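Local coordinates for protein malonyl-CoA decarboxylase (Rhodopseudomonas palustris, PDB 4KSA) that probably catalyses the decarboxylation of malonyl-CoA to acetyl-CoA, with release of carbon dioxide, at residues I191-V196 against S269-G274; A64-A69 against L75-A80; P183-E188 against L224-L229. All coordinates share one frame; numbering follows the deposited sequence.

Contact 1 of 3, residues I191-V196 against S269-G274; sequences IRYEQV and SNTQQG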
loop_
_atom_site.group_PDB
_atom_site.type_symbol
_atom_site.label_atom_id
_atom_site.label_comp_id
_atom_site.label_asym_id
_atom_site.label_seq_id
_atom_site.Cartn_x
_atom_site.Cartn_y
_atom_site.Cartn_z
ATOM N N ILE A 191 8.934 -16.642 17.176
ATOM C CA ILE A 191 9.355 -17.024 18.518
ATOM C C ILE A 191 9.413 -18.545 18.631
ATOM O O ILE A 191 9.970 -19.081 19.576
ATOM C CB ILE A 191 8.384 -16.470 19.592
ATOM C CG1 ILE A 191 8.349 -14.938 19.522
ATOM C CG2 ILE A 191 8.826 -16.916 20.972
ATOM C CD1 ILE A 191 7.388 -14.273 20.514
ATOM N N ARG A 192 8.844 -19.243 17.658
ATOM C CA ARG A 192 8.851 -20.696 17.673
ATOM C C ARG A 192 9.886 -21.273 16.710
ATOM O O ARG A 192 10.427 -22.347 16.951
ATOM C CB ARG A 192 7.457 -21.220 17.330
ATOM C CG ARG A 192 7.371 -22.726 17.228
ATOM C CD ARG A 192 5.937 -23.206 17.033
ATOM N NE ARG A 192 5.281 -22.615 15.863
ATOM C CZ ARG A 192 4.614 -21.461 15.870
ATOM N NH1 ARG A 192 4.051 -21.008 14.753
ATOM N NH2 ARG A 192 4.499 -20.764 16.997
ATOM N N TYR A 193 10.169 -20.538 15.635
ATOM C CA TYR A 193 11.132 -20.953 14.607
ATOM C C TYR A 193 12.580 -20.505 14.887
ATOM O O TYR A 193 13.490 -20.845 14.124
ATOM C CB TYR A 193 10.741 -20.378 13.237
ATOM C CG TYR A 193 9.329 -20.637 12.757
ATOM C CD1 TYR A 193 8.809 -19.915 11.679
ATOM C CD2 TYR A 193 8.514 -21.594 13.364
ATOM C CE1 TYR A 193 7.522 -20.135 11.216
ATOM C CE2 TYR A 193 7.219 -21.821 12.909
ATOM C CZ TYR A 193 6.731 -21.088 11.833
ATOM O OH TYR A 193 5.452 -21.309 11.373
ATOM N N GLU A 194 12.795 -19.733 15.949
ATOM C CA GLU A 194 14.139 -19.252 16.265
ATOM C C GLU A 194 15.101 -20.419 16.482
ATOM O O GLU A 194 14.819 -21.322 17.278
ATOM C CB GLU A 194 14.112 -18.357 17.514
ATOM C CG GLU A 194 15.495 -17.856 17.963
ATOM C CD GLU A 194 16.190 -16.978 16.926
ATOM O OE1 GLU A 194 17.432 -16.849 16.991
ATOM O OE2 GLU A 194 15.497 -16.406 16.055
ATOM N N GLN A 195 16.233 -20.382 15.773
ATOM C CA GLN A 195 17.261 -21.428 15.852
ATOM C C GLN A 195 18.336 -21.169 16.910
ATOM O O GLN A 195 18.282 -21.714 18.013
ATOM C CB GLN A 195 17.928 -21.603 14.486
ATOM C CG GLN A 195 16.963 -22.013 13.389
ATOM C CD GLN A 195 16.126 -23.224 13.775
ATOM O OE1 GLN A 195 16.660 -24.292 14.084
ATOM N NE2 GLN A 195 14.807 -23.061 13.760
ATOM N N VAL A 196 19.318 -20.347 16.563
ATOM C CA VAL A 196 20.390 -20.011 17.493
ATOM C C VAL A 196 19.844 -19.466 18.816
ATOM O O VAL A 196 19.592 -20.226 19.753
ATOM C CB VAL A 196 21.351 -18.962 16.885
ATOM C CG1 VAL A 196 22.465 -19.651 16.105
ATOM C CG2 VAL A 196 20.572 -18.030 15.972
ATOM N N SER A 269 17.343 -21.004 8.080
ATOM C CA SER A 269 16.431 -22.117 8.339
ATOM C C SER A 269 15.162 -22.199 7.517
ATOM O O SER A 269 14.563 -21.178 7.192
ATOM C CB SER A 269 16.060 -22.146 9.821
ATOM O OG SER A 269 16.216 -20.876 10.413
ATOM N N ASN A 270 14.777 -23.430 7.166
ATOM C CA ASN A 270 13.550 -23.694 6.413
ATOM C C ASN A 270 12.515 -23.967 7.493
ATOM O O ASN A 270 12.646 -24.943 8.220
ATOM C CB ASN A 270 13.702 -24.925 5.545
ATOM C CG ASN A 270 13.492 -24.620 4.083
ATOM O OD1 ASN A 270 14.368 -24.035 3.431
ATOM N ND2 ASN A 270 12.319 -25.001 3.551
ATOM N N THR A 271 11.474 -23.140 7.589
ATOM C CA THR A 271 10.514 -23.294 8.678
ATOM C C THR A 271 9.384 -24.277 8.568
ATOM O O THR A 271 8.780 -24.626 9.573
ATOM C CB THR A 271 9.887 -21.949 9.051
ATOM O OG1 THR A 271 8.870 -21.610 8.095
ATOM C CG2 THR A 271 10.960 -20.865 9.068
ATOM N N GLN A 272 9.084 -24.722 7.365
ATOM C CA GLN A 272 7.982 -25.651 7.187
ATOM C C GLN A 272 8.441 -27.047 6.812
ATOM O O GLN A 272 8.832 -27.295 5.672
ATOM C CB GLN A 272 7.021 -25.128 6.107
ATOM C CG GLN A 272 6.582 -23.686 6.292
ATOM C CD GLN A 272 5.924 -23.452 7.633
ATOM O OE1 GLN A 272 6.403 -22.659 8.440
ATOM N NE2 GLN A 272 4.822 -24.142 7.880
ATOM N N GLN A 273 8.386 -27.954 7.783
ATOM C CA GLN A 273 8.749 -29.353 7.582
ATOM C C GLN A 273 8.166 -29.910 6.276
ATOM O O GLN A 273 8.875 -30.577 5.515
ATOM C CB GLN A 273 8.249 -30.180 8.762
ATOM C CG GLN A 273 9.244 -30.246 9.894
ATOM C CD GLN A 273 10.558 -30.887 9.453
ATOM O OE1 GLN A 273 11.596 -30.729 10.108
ATOM N NE2 GLN A 273 10.514 -31.626 8.336
ATOM N N GLY A 274 6.883 -29.619 6.027
ATOM C CA GLY A 274 6.206 -30.077 4.829
ATOM C C GLY A 274 6.688 -29.453 3.529
ATOM O O GLY A 274 6.194 -29.800 2.449
#

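Contact 2 of 3, residues A64-A69 against L75-A80; sequences AGYEAA and LAFLDA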
loop_
_atom_site.group_PDB
_atom_site.type_symbol
_atom_site.label_atom_id
_atom_site.label_comp_id
_atom_site.label_asym_id
_atom_site.label_seq_id
_atom_site.Cartn_x
_atom_site.Cartn_y
_atom_site.Cartn_z
ATOM N N ALA A 64 -10.905 -30.759 7.651
ATOM C CA ALA A 64 -11.264 -30.613 9.059
ATOM C C ALA A 64 -11.320 -31.995 9.714
ATOM O O ALA A 64 -10.863 -32.187 10.846
ATOM C CB ALA A 64 -12.606 -29.916 9.188
ATOM N N GLY A 65 -11.884 -32.953 8.982
ATOM C CA GLY A 65 -11.994 -34.304 9.479
ATOM C C GLY A 65 -10.629 -34.896 9.725
ATOM O O GLY A 65 -10.385 -35.491 10.775
ATOM N N TYR A 66 -9.740 -34.734 8.753
ATOM C CA TYR A 66 -8.385 -35.243 8.869
ATOM C C TYR A 66 -7.703 -34.670 10.101
ATOM O O TYR A 66 -7.111 -35.398 10.894
ATOM C CB TYR A 66 -7.573 -34.902 7.608
ATOM C CG TYR A 66 -6.107 -35.290 7.702
ATOM C CD1 TYR A 66 -5.154 -34.375 8.131
ATOM C CD2 TYR A 66 -5.683 -36.583 7.403
ATOM C CE1 TYR A 66 -3.829 -34.724 8.261
ATOM C CE2 TYR A 66 -4.349 -36.948 7.533
ATOM C CZ TYR A 66 -3.423 -36.009 7.965
ATOM O OH TYR A 66 -2.088 -36.345 8.104
ATOM N N GLU A 67 -7.801 -33.360 10.258
ATOM C CA GLU A 67 -7.187 -32.656 11.376
ATOM C C GLU A 67 -7.609 -33.252 12.724
ATOM O O GLU A 67 -6.775 -33.523 13.598
ATOM C CB GLU A 67 -7.590 -31.183 11.316
ATOM C CG GLU A 67 -6.565 -30.219 11.866
ATOM C CD GLU A 67 -6.236 -30.476 13.322
ATOM O OE1 GLU A 67 -7.115 -30.257 14.190
ATOM O OE2 GLU A 67 -5.093 -30.901 13.601
ATOM N N ALA A 68 -8.908 -33.471 12.872
ATOM C CA ALA A 68 -9.465 -34.002 14.101
ATOM C C ALA A 68 -9.338 -35.515 14.257
ATOM O O ALA A 68 -9.519 -36.047 15.353
ATOM C CB ALA A 68 -10.922 -33.598 14.198
ATOM N N ALA A 69 -9.029 -36.213 13.174
ATOM C CA ALA A 69 -8.919 -37.665 13.240
ATOM C C ALA A 69 -7.833 -38.191 14.184
ATOM O O ALA A 69 -6.895 -37.484 14.541
ATOM C CB ALA A 69 -8.714 -38.234 11.837
ATOM N N LEU A 75 -3.204 -41.840 9.695
ATOM C CA LEU A 75 -2.314 -42.784 9.067
ATOM C C LEU A 75 -3.014 -43.713 8.080
ATOM O O LEU A 75 -2.493 -43.976 6.998
ATOM C CB LEU A 75 -1.588 -43.590 10.144
ATOM C CG LEU A 75 -0.194 -44.088 9.755
ATOM C CD1 LEU A 75 0.534 -44.575 10.997
ATOM C CD2 LEU A 75 -0.302 -45.206 8.714
ATOM N N ALA A 76 -4.196 -44.205 8.429
ATOM C CA ALA A 76 -4.892 -45.112 7.523
ATOM C C ALA A 76 -5.201 -44.371 6.238
ATOM O O ALA A 76 -5.011 -44.910 5.147
ATOM C CB ALA A 76 -6.171 -45.632 8.160
ATOM N N PHE A 77 -5.657 -43.126 6.378
ATOM C CA PHE A 77 -6.001 -42.294 5.228
ATOM C C PHE A 77 -4.799 -42.039 4.313
ATOM O O PHE A 77 -4.901 -42.126 3.080
ATOM C CB PHE A 77 -6.604 -40.963 5.695
ATOM C CG PHE A 77 -6.809 -39.983 4.584
ATOM C CD1 PHE A 77 -6.004 -38.856 4.476
ATOM C CD2 PHE A 77 -7.764 -40.218 3.609
ATOM C CE1 PHE A 77 -6.146 -37.975 3.405
ATOM C CE2 PHE A 77 -7.917 -39.344 2.528
ATOM C CZ PHE A 77 -7.104 -38.218 2.426
ATOM N N LEU A 78 -3.659 -41.723 4.917
ATOM C CA LEU A 78 -2.462 -41.486 4.139
ATOM C C LEU A 78 -2.156 -42.761 3.373
ATOM O O LEU A 78 -1.840 -42.704 2.192
ATOM C CB LEU A 78 -1.291 -41.110 5.047
ATOM C CG LEU A 78 -1.404 -39.802 5.830
ATOM C CD1 LEU A 78 -0.092 -39.516 6.561
ATOM C CD2 LEU A 78 -1.723 -38.668 4.868
ATOM N N ASP A 79 -2.260 -43.916 4.036
ATOM C CA ASP A 79 -1.994 -45.190 3.368
ATOM C C ASP A 79 -3.002 -45.396 2.250
ATOM O O ASP A 79 -2.667 -45.909 1.194
ATOM C CB ASP A 79 -2.048 -46.357 4.359
ATOM C CG ASP A 79 -0.721 -46.556 5.102
ATOM O OD1 ASP A 79 0.340 -46.496 4.449
ATOM O OD2 ASP A 79 -0.729 -46.789 6.333
ATOM N N ALA A 80 -4.239 -44.978 2.490
ATOM C CA ALA A 80 -5.302 -45.084 1.498
ATOM C C ALA A 80 -4.903 -44.284 0.251
ATOM O O ALA A 80 -5.244 -44.673 -0.872
ATOM C CB ALA A 80 -6.626 -44.545 2.070
#

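Contact 3 of 3, residues P183-E188 against L224-L229; sequences PANILE and LVDEPL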
loop_
_atom_site.group_PDB
_atom_site.type_symbol
_atom_site.label_atom_id
_atom_site.label_comp_id
_atom_site.label_asym_id
_atom_site.label_seq_id
_atom_site.Cartn_x
_atom_site.Cartn_y
_atom_site.Cartn_z
ATOM N N PRO A 183 4.554 -7.416 11.993
ATOM C CA PRO A 183 3.294 -7.755 12.674
ATOM C C PRO A 183 3.484 -8.819 13.758
ATOM O O PRO A 183 4.173 -9.811 13.546
ATOM C CB PRO A 183 2.409 -8.250 11.526
ATOM C CG PRO A 183 2.872 -7.433 10.378
ATOM C CD PRO A 183 4.372 -7.442 10.526
ATOM N N ALA A 184 2.867 -8.604 14.911
ATOM C CA ALA A 184 2.948 -9.542 16.027
ATOM C C ALA A 184 2.657 -10.997 15.630
ATOM O O ALA A 184 3.418 -11.903 15.984
ATOM C CB ALA A 184 1.988 -9.124 17.115
ATOM N N ASN A 185 1.558 -11.228 14.908
ATOM C CA ASN A 185 1.221 -12.587 14.512
ATOM C C ASN A 185 2.380 -13.270 13.784
ATOM O O ASN A 185 2.599 -14.470 13.937
ATOM C CB ASN A 185 -0.064 -12.610 13.676
ATOM C CG ASN A 185 0.141 -12.171 12.240
ATOM O OD1 ASN A 185 0.581 -11.050 11.962
ATOM N ND2 ASN A 185 -0.204 -13.056 11.307
ATOM N N ILE A 186 3.136 -12.510 13.001
ATOM C CA ILE A 186 4.282 -13.105 12.322
ATOM C C ILE A 186 5.397 -13.273 13.355
ATOM O O ILE A 186 6.073 -14.292 13.380
ATOM C CB ILE A 186 4.804 -12.225 11.169
ATOM C CG1 ILE A 186 3.776 -12.203 10.021
ATOM C CG2 ILE A 186 6.166 -12.735 10.705
ATOM C CD1 ILE A 186 4.055 -11.172 8.923
ATOM N N LEU A 187 5.577 -12.282 14.224
ATOM C CA LEU A 187 6.616 -12.383 15.238
ATOM C C LEU A 187 6.366 -13.547 16.176
ATOM O O LEU A 187 7.303 -14.159 16.673
ATOM C CB LEU A 187 6.735 -11.081 16.042
ATOM C CG LEU A 187 7.439 -9.959 15.269
ATOM C CD1 LEU A 187 7.569 -8.784 16.179
ATOM C CD2 LEU A 187 8.821 -10.391 14.774
ATOM N N GLU A 188 5.099 -13.857 16.403
ATOM C CA GLU A 188 4.726 -14.953 17.290
ATOM C C GLU A 188 5.258 -16.263 16.721
ATOM O O GLU A 188 5.853 -17.066 17.436
ATOM C CB GLU A 188 3.204 -14.998 17.434
ATOM C CG GLU A 188 2.665 -15.977 18.455
ATOM C CD GLU A 188 1.215 -15.666 18.835
ATOM O OE1 GLU A 188 0.994 -15.068 19.918
ATOM O OE2 GLU A 188 0.298 -16.003 18.052
ATOM N N LEU A 224 1.235 -19.232 1.389
ATOM C CA LEU A 224 1.163 -19.410 2.823
ATOM C C LEU A 224 1.291 -18.046 3.460
ATOM O O LEU A 224 2.362 -17.639 3.908
ATOM C CB LEU A 224 2.285 -20.309 3.311
ATOM C CG LEU A 224 2.210 -21.759 2.861
ATOM C CD1 LEU A 224 3.408 -22.505 3.409
ATOM C CD2 LEU A 224 0.904 -22.390 3.352
ATOM N N VAL A 225 0.169 -17.346 3.473
ATOM C CA VAL A 225 0.061 -16.016 4.029
ATOM C C VAL A 225 0.609 -15.871 5.444
ATOM O O VAL A 225 0.358 -16.710 6.297
ATOM C CB VAL A 225 -1.413 -15.550 3.994
ATOM C CG1 VAL A 225 -1.674 -14.531 5.105
ATOM C CG2 VAL A 225 -1.711 -14.927 2.612
ATOM N N ASP A 226 1.357 -14.788 5.656
ATOM C CA ASP A 226 1.964 -14.459 6.934
ATOM C C ASP A 226 2.953 -15.486 7.420
ATOM O O ASP A 226 3.345 -15.463 8.571
ATOM C CB ASP A 226 0.878 -14.268 8.004
ATOM C CG ASP A 226 0.166 -12.924 7.883
ATOM O OD1 ASP A 226 -0.926 -12.770 8.479
ATOM O OD2 ASP A 226 0.702 -12.025 7.202
ATOM N N GLU A 227 3.381 -16.380 6.551
ATOM C CA GLU A 227 4.279 -17.425 6.994
ATOM C C GLU A 227 5.719 -17.321 6.464
ATOM O O GLU A 227 5.961 -17.420 5.254
ATOM C CB GLU A 227 3.655 -18.776 6.632
ATOM C CG GLU A 227 4.239 -19.950 7.375
ATOM C CD GLU A 227 3.982 -19.885 8.865
ATOM O OE1 GLU A 227 2.814 -20.069 9.277
ATOM O OE2 GLU A 227 4.953 -19.650 9.624
ATOM N N PRO A 228 6.696 -17.093 7.366
ATOM C CA PRO A 228 8.097 -16.992 6.920
ATOM C C PRO A 228 8.665 -18.390 6.587
ATOM O O PRO A 228 8.914 -19.195 7.478
ATOM C CB PRO A 228 8.790 -16.317 8.112
ATOM C CG PRO A 228 8.039 -16.819 9.270
ATOM C CD PRO A 228 6.580 -16.772 8.801
ATOM N N LEU A 229 8.843 -18.670 5.298
ATOM C CA LEU A 229 9.338 -19.964 4.853
ATOM C C LEU A 229 10.815 -20.184 5.192
ATOM O O LEU A 229 11.199 -21.207 5.782
ATOM C CB LEU A 229 9.118 -20.091 3.355
ATOM C CG LEU A 229 7.686 -19.745 2.952
ATOM C CD1 LEU A 229 7.463 -20.107 1.497
ATOM C CD2 LEU A 229 6.707 -20.482 3.864
#

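Contact 1 of 3, residues I191-V196 against S269-G274
T271 sits over one face of the Y193 ring, and this CH-pi contact is the main one between the side chains of the two segments. CB of T271 stands 3.9 Å from the centroid of the Y193 ring, 28° off the ring normal, with the two side chains crossing at about a right angle. The overlap is shifted to one side of the ring: CD1 of Y193 lies 3.5 Å from CB and equally near CG2 of T271, whereas OG1 of T271 comes closest to CE1, at 3.7 Å. A chi1 of 78° on T271 lets methyl and hydroxyl both border the ring, the methyl toward CG and the hydroxyl toward CE1.

A second, more exposed van der Waals contact joins Q195 to S269, with CG of Q195 3.7 Å from CB of S269. The chain of Q195 bends at chi2, which turns its amide back toward the helix.

The polar ends find partners other than each other. NE2 of Q195 donates to O of Y193 (2.6 Å, N-H...O angle 142°), approaching from above the carbonyl plane; since E194 is the first residue to leave helical geometry, this bond occupies a carbonyl at the very end of the helix. The Y193 hydroxyl is hydrogen-bonded to OE2 of E227, and OG1 of T271 to O of P228, so both polar tips reach toward the connection preceding strand 230-237.

In this way the C-terminal end of helix 184-193 packs against the residues that leave strand 262-270, an inner strand of the mixed sheet that runs antiparallel to 230-237, consistent with the acetyltransferase-like alpha/beta fold to which the C-terminal domain is related.

Contact 2 of 3, residues A64-A69 against L75-A80
Y66 and F77 meet between two consecutive helices, 52-68 and 71-83, which form a helical hairpin with a very short connection. The CA atoms of Y66 and F77 are 8.3 Å apart, and the gap is filled from both sides by aromatic rings. Each ring is sent outward from its helix by a first torsion with CG anti to the backbone N (chi1 175° for Y66, 172° for F77), and the two side chains cross at about a right angle.

The rings touch rim to rim, neither lying over the other: CD2 of Y66 is 3.7 Å from CD1 of F77, the centroids of the Y66 and F77 rings are 6.0 Å apart, and the planes make 62°. The pair is therefore a rim-to-rim contact rather than a stack, and F77 reaches it through a single ring carbon.

The hairpin belongs to the all-helical part of the chain before the first strand, where helices 36-48 and 132-146 also pack on it. Helix 36-48 meets F77 through L39 and S43, while helix 132-146 brings M139 to F77 and A142 to both Y66 and L78. K74, in the first turn of the second helix, makes a cation-pi contact with Y66 and also hydrogen-bonds O of E67, tying the two helices together close to the bend.

Farther along the Y66 ring, L78 takes over from F77. CD2 of L78 lies 4.1 Å from CE2 and 4.0 Å from OH of Y66, and CD1 of L78 is 4.1 Å from the same OH, so both methyls of the leucine lie against one side of the phenol oxygen. All three side chains are buried. The first helix ends just beyond Y66, whose O accepts from N of A69 (3.1 Å), and A69 is the first residue to leave helical geometry.

Contact 3 of 3, residues P183-E188 against L224-L229
I186 and D226 form the closely fitted half of this contact, where the first turns of helix 184-193 face a type II beta turn running from L224 to E227. CG1 of I186 rests 3.6 Å from the backbone O of D226, and CD1 reaches on to within 3.9 Å of OD2 of D226. Placing CG1 beside the backbone N (chi1 -69°) carries the longer branch of the isoleucine across D226, to its carboxylate, while CG2 points to P228. There the fit is looser, with CG2 of I186 4.5 Å from CD of P228.

The more open side is polar. ND2 of N185 gives a weak hydrogen bond to OD1 of D226 (2.9 Å, N-H...O angle 149°), the amide and carboxylate planes standing 70° apart. The same OD1 forms a salt bridge with NE of R23. With an alanine in place of D226, R23 would probably lose its carboxylate mate and the N185 amide would be left without this acceptor and freer to turn.

On another side, the helix meets a second subunit: A184 packs on L187 of that subunit, and E188 forms a salt bridge with R206 of the second subunit. The chemistry suggests that burial of I186 supplies the fit, while OD1 of D226, shared between a weak amide bond and the R23 salt bridge, probably helps hold helix, turn and N-terminal region together.

In the fold
Contacts 1 and 3 form one continuous patch of the C-terminal domain: their centres are 12 Å apart, both use helix 184-193, and their segments alternate along the chain. They touch directly, through the polar ends of Y193 and T271 and where CE1 of Y193 packs on CG of P228 at 3.9 Å. Contact 2 is separate, closing earlier in the sequence; its centre is 25 Å from that of contact 1 and 27 Å from that of contact 3, with nearest atoms about 11 Å and 14 Å away. All three lie away from H162, a magnesium ligand in this protein.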